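Local coordinates for GTPase activator-like protein (Chaetomium thermophilum, PDB 5HIU), which probably stimulates GTP hydrolysis by a small GTPase as TSC2 of the tuberous sclerosis complex, the present chain being its all-helical N-terminal part, at residues 75-89 against 111-125. Numbering follows the deposited sequence.
Sequences DNARQASWELLIECV and HSKDFCYQLVALEQL
Tyr-117 CB sits over one face of the Trp-82 indole, 3.8 Å from the centroid of the five-membered ring. Trp-82 CB returns the contact over the face of the Tyr-117 ring. The two ring planes are only 4° apart but slid past each other, so they barely overlap, and each CB packs on the other ring by a CH-pi contact. At the indole edge, Trp-82 NE1 gives a hydrogen bond of 2.8 Å to Asp-114 OD2. Ile-86 CD1 meets the edge of the Tyr-117 ring. The Arg-78 guanidinium lies flat on the His-111 ring, with centres 4.1 Å apart.

Arg-78 holds Asp-114 side-on, NE to OD2 at 2.9 Å and NH2 to OD1 at 3.3 Å. The bend at chi3 (-42°) turns the guanidinium to this carboxylate. Arg-78 NE and Trp-82 NE1 reach Asp-114 OD2 from opposite faces of the carboxylate, which would help to fix its rotation. Arg-78 NH2 also bridges to Asp-75 OD1, and Lys-113 NZ to Asp-75 OD2 at 2.8 Å. Asp-75, Arg-78, Lys-113 and Asp-114 thus form a salt-bridge network, in which each carboxylate is probably stabilised by the basic groups it meets.

The helices run nearly parallel, 13° apart, as is consistent with an alpha-solenoid of stacked helices in the TSC2 N-terminus. Helix 96-107 lies between them in sequence. Tyr-117 is a knob among Gln-79, Trp-82, Glu-83 and Ile-86. Its OH makes only a weak bond to Glu-83 OE2.

Toward the C-terminal ends the contact is apolar. Ile-86 CG1 packs on Ala-121, where the backbones come close, CA to CA 5.0 Å. Val-89 CB meets Leu-125 CD1 at 3.7 Å, and Trp-62 of helix 59-65 also touches Val-89.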
loop_
_atom_site.group_PDB
_atom_site.type_symbol
_atom_site.label_atom_id
_atom_site.label_comp_id
_atom_site.label_asym_id
_atom_site.label_seq_id
_atom_site.Cartn_x
_atom_site.Cartn_y
_atom_site.Cartn_z
ATOM N N ASP A 75 2.508 -36.069 5.413
ATOM C CA ASP A 75 1.394 -35.151 5.527
ATOM C C ASP A 75 0.469 -35.416 6.692
ATOM O O ASP A 75 0.298 -34.544 7.549
ATOM C CB ASP A 75 0.608 -35.175 4.237
ATOM C CG ASP A 75 1.353 -34.502 3.113
ATOM O OD1 ASP A 75 2.455 -33.958 3.380
ATOM O OD2 ASP A 75 0.843 -34.511 1.977
ATOM N N ASN A 76 -0.101 -36.618 6.729
ATOM C CA ASN A 76 -1.114 -36.981 7.720
ATOM C C ASN A 76 -0.677 -36.700 9.137
ATOM O O ASN A 76 -1.502 -36.370 9.985
ATOM C CB ASN A 76 -1.485 -38.451 7.603
ATOM C CG ASN A 76 -0.343 -39.373 7.977
ATOM O OD1 ASN A 76 0.819 -39.031 7.797
ATOM N ND2 ASN A 76 -0.667 -40.543 8.508
ATOM N N ALA A 77 0.618 -36.830 9.396
ATOM C CA ALA A 77 1.149 -36.626 10.742
ATOM C C ALA A 77 1.501 -35.175 11.022
ATOM O O ALA A 77 1.405 -34.727 12.159
ATOM C CB ALA A 77 2.370 -37.515 10.978
ATOM N N ARG A 78 1.949 -34.447 10.011
ATOM C CA ARG A 78 2.262 -33.049 10.228
ATOM C C ARG A 78 0.939 -32.362 10.415
ATOM O O ARG A 78 0.757 -31.607 11.349
ATOM C CB ARG A 78 3.028 -32.435 9.049
ATOM C CG ARG A 78 4.409 -33.027 8.818
ATOM C CD ARG A 78 5.253 -32.187 7.880
ATOM N NE ARG A 78 4.501 -31.694 6.729
ATOM C CZ ARG A 78 4.164 -32.405 5.661
ATOM N NH1 ARG A 78 4.472 -33.696 5.570
ATOM N NH2 ARG A 78 3.475 -31.824 4.680
ATOM N N GLN A 79 0.010 -32.666 9.521
ATOM C CA GLN A 79 -1.281 -32.019 9.514
ATOM C C GLN A 79 -2.027 -32.211 10.815
ATOM O O GLN A 79 -2.438 -31.233 11.434
ATOM C CB GLN A 79 -2.114 -32.481 8.306
ATOM C CG GLN A 79 -1.692 -31.722 7.052
ATOM C CD GLN A 79 -2.271 -32.248 5.759
ATOM O OE1 GLN A 79 -3.446 -32.601 5.677
ATOM N NE2 GLN A 79 -1.447 -32.274 4.726
ATOM N N ALA A 80 -2.193 -33.452 11.244
ATOM C CA ALA A 80 -2.953 -33.723 12.471
ATOM C C ALA A 80 -2.294 -33.076 13.700
ATOM O O ALA A 80 -2.965 -32.757 14.677
ATOM C CB ALA A 80 -3.128 -35.226 12.681
ATOM N N SER A 81 -0.978 -32.896 13.637
ATOM C CA SER A 81 -0.231 -32.223 14.694
ATOM C C SER A 81 -0.441 -30.710 14.664
ATOM O O SER A 81 -0.640 -30.088 15.701
ATOM C CB SER A 81 1.259 -32.575 14.568
ATOM O OG SER A 81 2.028 -32.043 15.633
ATOM N N TRP A 82 -0.382 -30.115 13.478
ATOM C CA TRP A 82 -0.621 -28.679 13.328
ATOM C C TRP A 82 -1.961 -28.287 13.881
ATOM O O TRP A 82 -2.114 -27.258 14.515
ATOM C CB TRP A 82 -0.619 -28.274 11.869
ATOM C CG TRP A 82 0.680 -28.005 11.306
ATOM C CD1 TRP A 82 1.270 -28.672 10.290
ATOM C CD2 TRP A 82 1.561 -26.970 11.675
ATOM N NE1 TRP A 82 2.482 -28.122 9.999
ATOM C CE2 TRP A 82 2.691 -27.070 10.845
ATOM C CE3 TRP A 82 1.526 -25.972 12.644
ATOM C CZ2 TRP A 82 3.772 -26.203 10.945
ATOM C CZ3 TRP A 82 2.604 -25.112 12.747
ATOM C CH2 TRP A 82 3.711 -25.236 11.900
ATOM N N GLU A 83 -2.942 -29.116 13.612
ATOM C CA GLU A 83 -4.289 -28.845 14.068
ATOM C C GLU A 83 -4.409 -28.925 15.568
ATOM O O GLU A 83 -5.223 -28.221 16.175
ATOM C CB GLU A 83 -5.244 -29.801 13.401
ATOM C CG GLU A 83 -5.225 -29.591 11.907
ATOM C CD GLU A 83 -6.165 -30.494 11.186
ATOM O OE1 GLU A 83 -6.152 -31.723 11.467
ATOM O OE2 GLU A 83 -6.886 -29.937 10.328
ATOM N N LEU A 84 -3.587 -29.777 16.165
ATOM C CA LEU A 84 -3.583 -29.937 17.592
ATOM C C LEU A 84 -2.862 -28.751 18.205
ATOM O O LEU A 84 -3.270 -28.262 19.260
ATOM C CB LEU A 84 -2.911 -31.250 17.970
ATOM C CG LEU A 84 -2.473 -31.427 19.423
ATOM C CD1 LEU A 84 -3.687 -31.575 20.327
ATOM C CD2 LEU A 84 -1.560 -32.636 19.529
ATOM N N LEU A 85 -1.785 -28.306 17.549
ATOM C CA LEU A 85 -0.978 -27.187 18.051
ATOM C C LEU A 85 -1.770 -25.876 17.961
ATOM O O LEU A 85 -1.719 -25.030 18.852
ATOM C CB LEU A 85 0.346 -27.081 17.286
ATOM C CG LEU A 85 1.377 -28.209 17.455
ATOM C CD1 LEU A 85 2.639 -27.898 16.656
ATOM C CD2 LEU A 85 1.762 -28.463 18.910
ATOM N N ILE A 86 -2.512 -25.741 16.882
ATOM C CA ILE A 86 -3.360 -24.591 16.651
ATOM C C ILE A 86 -4.379 -24.447 17.767
ATOM O O ILE A 86 -4.607 -23.341 18.275
ATOM C CB ILE A 86 -4.051 -24.727 15.281
ATOM C CG1 ILE A 86 -3.087 -24.266 14.205
ATOM C CG2 ILE A 86 -5.325 -23.912 15.206
ATOM C CD1 ILE A 86 -3.390 -24.832 12.858
ATOM N N GLU A 87 -4.987 -25.558 18.160
ATOM C CA GLU A 87 -5.931 -25.513 19.270
ATOM C C GLU A 87 -5.219 -25.196 20.565
ATOM O O GLU A 87 -5.778 -24.502 21.397
ATOM C CB GLU A 87 -6.739 -26.812 19.399
ATOM C CG GLU A 87 -7.771 -27.006 18.301
ATOM C CD GLU A 87 -8.679 -25.799 18.131
ATOM O OE1 GLU A 87 -9.537 -25.583 19.009
ATOM O OE2 GLU A 87 -8.535 -25.060 17.123
ATOM N N CYS A 88 -3.988 -25.681 20.729
ATOM C CA CYS A 88 -3.227 -25.437 21.953
ATOM C C CYS A 88 -2.855 -23.963 22.157
ATOM O O CYS A 88 -2.992 -23.435 23.252
ATOM C CB CYS A 88 -1.976 -26.318 22.004
ATOM S SG CYS A 88 -2.352 -28.076 22.221
ATOM N N VAL A 89 -2.386 -23.289 21.117
ATOM C CA VAL A 89 -1.952 -21.908 21.292
ATOM C C VAL A 89 -3.085 -21.006 21.758
ATOM O O VAL A 89 -2.823 -19.998 22.373
ATOM C CB VAL A 89 -1.299 -21.316 20.035
ATOM C CG1 VAL A 89 0.013 -22.019 19.752
ATOM C CG2 VAL A 89 -2.221 -21.392 18.826
ATOM N N HIS A 111 7.259 -27.538 6.347
ATOM C CA HIS A 111 7.023 -27.931 4.975
ATOM C C HIS A 111 6.304 -26.812 4.237
ATOM O O HIS A 111 5.386 -26.198 4.775
ATOM C CB HIS A 111 6.176 -29.193 4.948
ATOM C CG HIS A 111 6.396 -30.037 3.739
ATOM N ND1 HIS A 111 6.992 -31.277 3.806
ATOM C CD2 HIS A 111 6.101 -29.824 2.437
ATOM C CE1 HIS A 111 7.047 -31.794 2.593
ATOM N NE2 HIS A 111 6.511 -30.934 1.744
ATOM N N SER A 112 6.715 -26.557 3.004
ATOM C CA SER A 112 6.097 -25.528 2.177
ATOM C C SER A 112 4.580 -25.679 2.130
ATOM O O SER A 112 3.846 -24.703 2.146
ATOM C CB SER A 112 6.690 -25.588 0.769
ATOM O OG SER A 112 6.955 -26.934 0.381
ATOM N N LYS A 113 4.116 -26.920 2.119
ATOM C CA LYS A 113 2.689 -27.224 2.067
ATOM C C LYS A 113 1.935 -26.829 3.334
ATOM O O LYS A 113 0.723 -26.705 3.302
ATOM C CB LYS A 113 2.483 -28.716 1.832
ATOM C CG LYS A 113 3.077 -29.238 0.539
ATOM C CD LYS A 113 3.056 -30.760 0.517
ATOM C CE LYS A 113 1.633 -31.302 0.582
ATOM N NZ LYS A 113 1.530 -32.657 -0.041
ATOM N N ASP A 114 2.651 -26.629 4.440
ATOM C CA ASP A 114 2.042 -26.320 5.732
ATOM C C ASP A 114 1.932 -24.824 6.047
ATOM O O ASP A 114 1.521 -24.449 7.135
ATOM C CB ASP A 114 2.830 -26.999 6.853
ATOM C CG ASP A 114 2.823 -28.503 6.752
ATOM O OD1 ASP A 114 2.145 -29.063 5.870
ATOM O OD2 ASP A 114 3.513 -29.133 7.571
ATOM N N PHE A 115 2.277 -23.951 5.124
ATOM C CA PHE A 115 2.264 -22.537 5.459
ATOM C C PHE A 115 0.897 -22.055 5.998
ATOM O O PHE A 115 0.840 -21.203 6.881
ATOM C CB PHE A 115 2.708 -21.719 4.243
ATOM C CG PHE A 115 2.881 -20.252 4.520
ATOM C CD1 PHE A 115 3.935 -19.799 5.294
ATOM C CD2 PHE A 115 1.994 -19.325 3.994
ATOM C CE1 PHE A 115 4.108 -18.451 5.534
ATOM C CE2 PHE A 115 2.166 -17.979 4.225
ATOM C CZ PHE A 115 3.220 -17.538 5.006
ATOM N N CYS A 116 -0.195 -22.590 5.478
ATOM C CA CYS A 116 -1.516 -22.151 5.907
ATOM C C CYS A 116 -1.633 -22.386 7.413
ATOM O O CYS A 116 -2.035 -21.496 8.158
ATOM C CB CYS A 116 -2.630 -22.840 5.113
ATOM S SG CYS A 116 -2.659 -24.649 5.226
ATOM N N TYR A 117 -1.200 -23.559 7.867
ATOM C CA TYR A 117 -1.212 -23.881 9.279
ATOM C C TYR A 117 -0.341 -22.945 10.135
ATOM O O TYR A 117 -0.755 -22.523 11.229
ATOM C CB TYR A 117 -0.763 -25.326 9.459
ATOM C CG TYR A 117 -1.790 -26.355 9.018
ATOM C CD1 TYR A 117 -2.993 -26.491 9.698
ATOM C CD2 TYR A 117 -1.547 -27.208 7.948
ATOM C CE1 TYR A 117 -3.930 -27.419 9.318
ATOM C CE2 TYR A 117 -2.490 -28.163 7.565
ATOM C CZ TYR A 117 -3.675 -28.261 8.262
ATOM O OH TYR A 117 -4.630 -29.191 7.913
ATOM N N GLN A 118 0.855 -22.618 9.649
ATOM C CA GLN A 118 1.740 -21.704 10.371
ATOM C C GLN A 118 1.097 -20.333 10.574
ATOM O O GLN A 118 1.092 -19.805 11.682
ATOM C CB GLN A 118 3.021 -21.474 9.603
ATOM C CG GLN A 118 3.789 -22.708 9.270
ATOM C CD GLN A 118 5.202 -22.357 8.968
ATOM O OE1 GLN A 118 5.551 -22.148 7.820
ATOM N NE2 GLN A 118 6.009 -22.226 9.999
ATOM N N LEU A 119 0.624 -19.771 9.461
ATOM C CA LEU A 119 -0.180 -18.554 9.384
ATOM C C LEU A 119 -1.246 -18.556 10.441
ATOM O O LEU A 119 -1.306 -17.653 11.265
ATOM C CB LEU A 119 -0.936 -18.566 8.058
ATOM C CG LEU A 119 -1.035 -17.450 7.022
ATOM C CD1 LEU A 119 -1.589 -16.156 7.592
ATOM C CD2 LEU A 119 0.290 -17.171 6.357
ATOM N N VAL A 120 -2.090 -19.585 10.419
ATOM C CA VAL A 120 -3.209 -19.665 11.354
ATOM C C VAL A 120 -2.677 -19.802 12.798
ATOM O O VAL A 120 -3.165 -19.146 13.722
ATOM C CB VAL A 120 -4.157 -20.829 11.000
ATOM C CG1 VAL A 120 -5.149 -21.082 12.115
ATOM C CG2 VAL A 120 -4.894 -20.558 9.691
ATOM N N ALA A 121 -1.660 -20.631 12.984
ATOM C CA ALA A 121 -1.079 -20.777 14.296
ATOM C C ALA A 121 -0.656 -19.430 14.804
ATOM O O ALA A 121 -1.029 -19.023 15.915
ATOM C CB ALA A 121 0.114 -21.707 14.261
ATOM N N LEU A 122 0.118 -18.722 13.999
ATOM C CA LEU A 122 0.640 -17.453 14.468
ATOM C C LEU A 122 -0.515 -16.492 14.765
ATOM O O LEU A 122 -0.561 -15.858 15.812
ATOM C CB LEU A 122 1.605 -16.861 13.458
ATOM C CG LEU A 122 2.304 -15.587 13.934
ATOM C CD1 LEU A 122 3.036 -15.793 15.256
ATOM C CD2 LEU A 122 3.286 -15.124 12.881
ATOM N N GLU A 123 -1.460 -16.429 13.840
ATOM C CA GLU A 123 -2.635 -15.608 13.991
ATOM C C GLU A 123 -3.333 -15.913 15.310
ATOM O O GLU A 123 -3.687 -14.985 16.038
ATOM C CB GLU A 123 -3.554 -15.841 12.795
ATOM C CG GLU A 123 -4.994 -15.400 12.954
ATOM C CD GLU A 123 -5.832 -15.837 11.765
ATOM O OE1 GLU A 123 -5.542 -15.347 10.662
ATOM O OE2 GLU A 123 -6.752 -16.681 11.928
ATOM N N GLN A 124 -3.509 -17.202 15.624
ATOM C CA GLN A 124 -4.164 -17.610 16.861
ATOM C C GLN A 124 -3.301 -17.394 18.066
ATOM O O GLN A 124 -3.809 -17.052 19.112
ATOM C CB GLN A 124 -4.570 -19.071 16.816
ATOM C CG GLN A 124 -5.642 -19.362 15.785
ATOM C CD GLN A 124 -6.911 -18.538 15.984
ATOM O OE1 GLN A 124 -7.505 -18.526 17.069
ATOM N NE2 GLN A 124 -7.337 -17.849 14.921
ATOM N N LEU A 125 -1.997 -17.602 17.934
ATOM C CA LEU A 125 -1.075 -17.362 19.039
ATOM C C LEU A 125 -1.148 -15.906 19.458
ATOM O O LEU A 125 -1.190 -15.588 20.650
ATOM C CB LEU A 125 0.365 -17.712 18.644
ATOM C CG LEU A 125 1.425 -17.601 19.741
ATOM C CD1 LEU A 125 1.109 -18.589 20.848
ATOM C CD2 LEU A 125 2.855 -17.805 19.244
#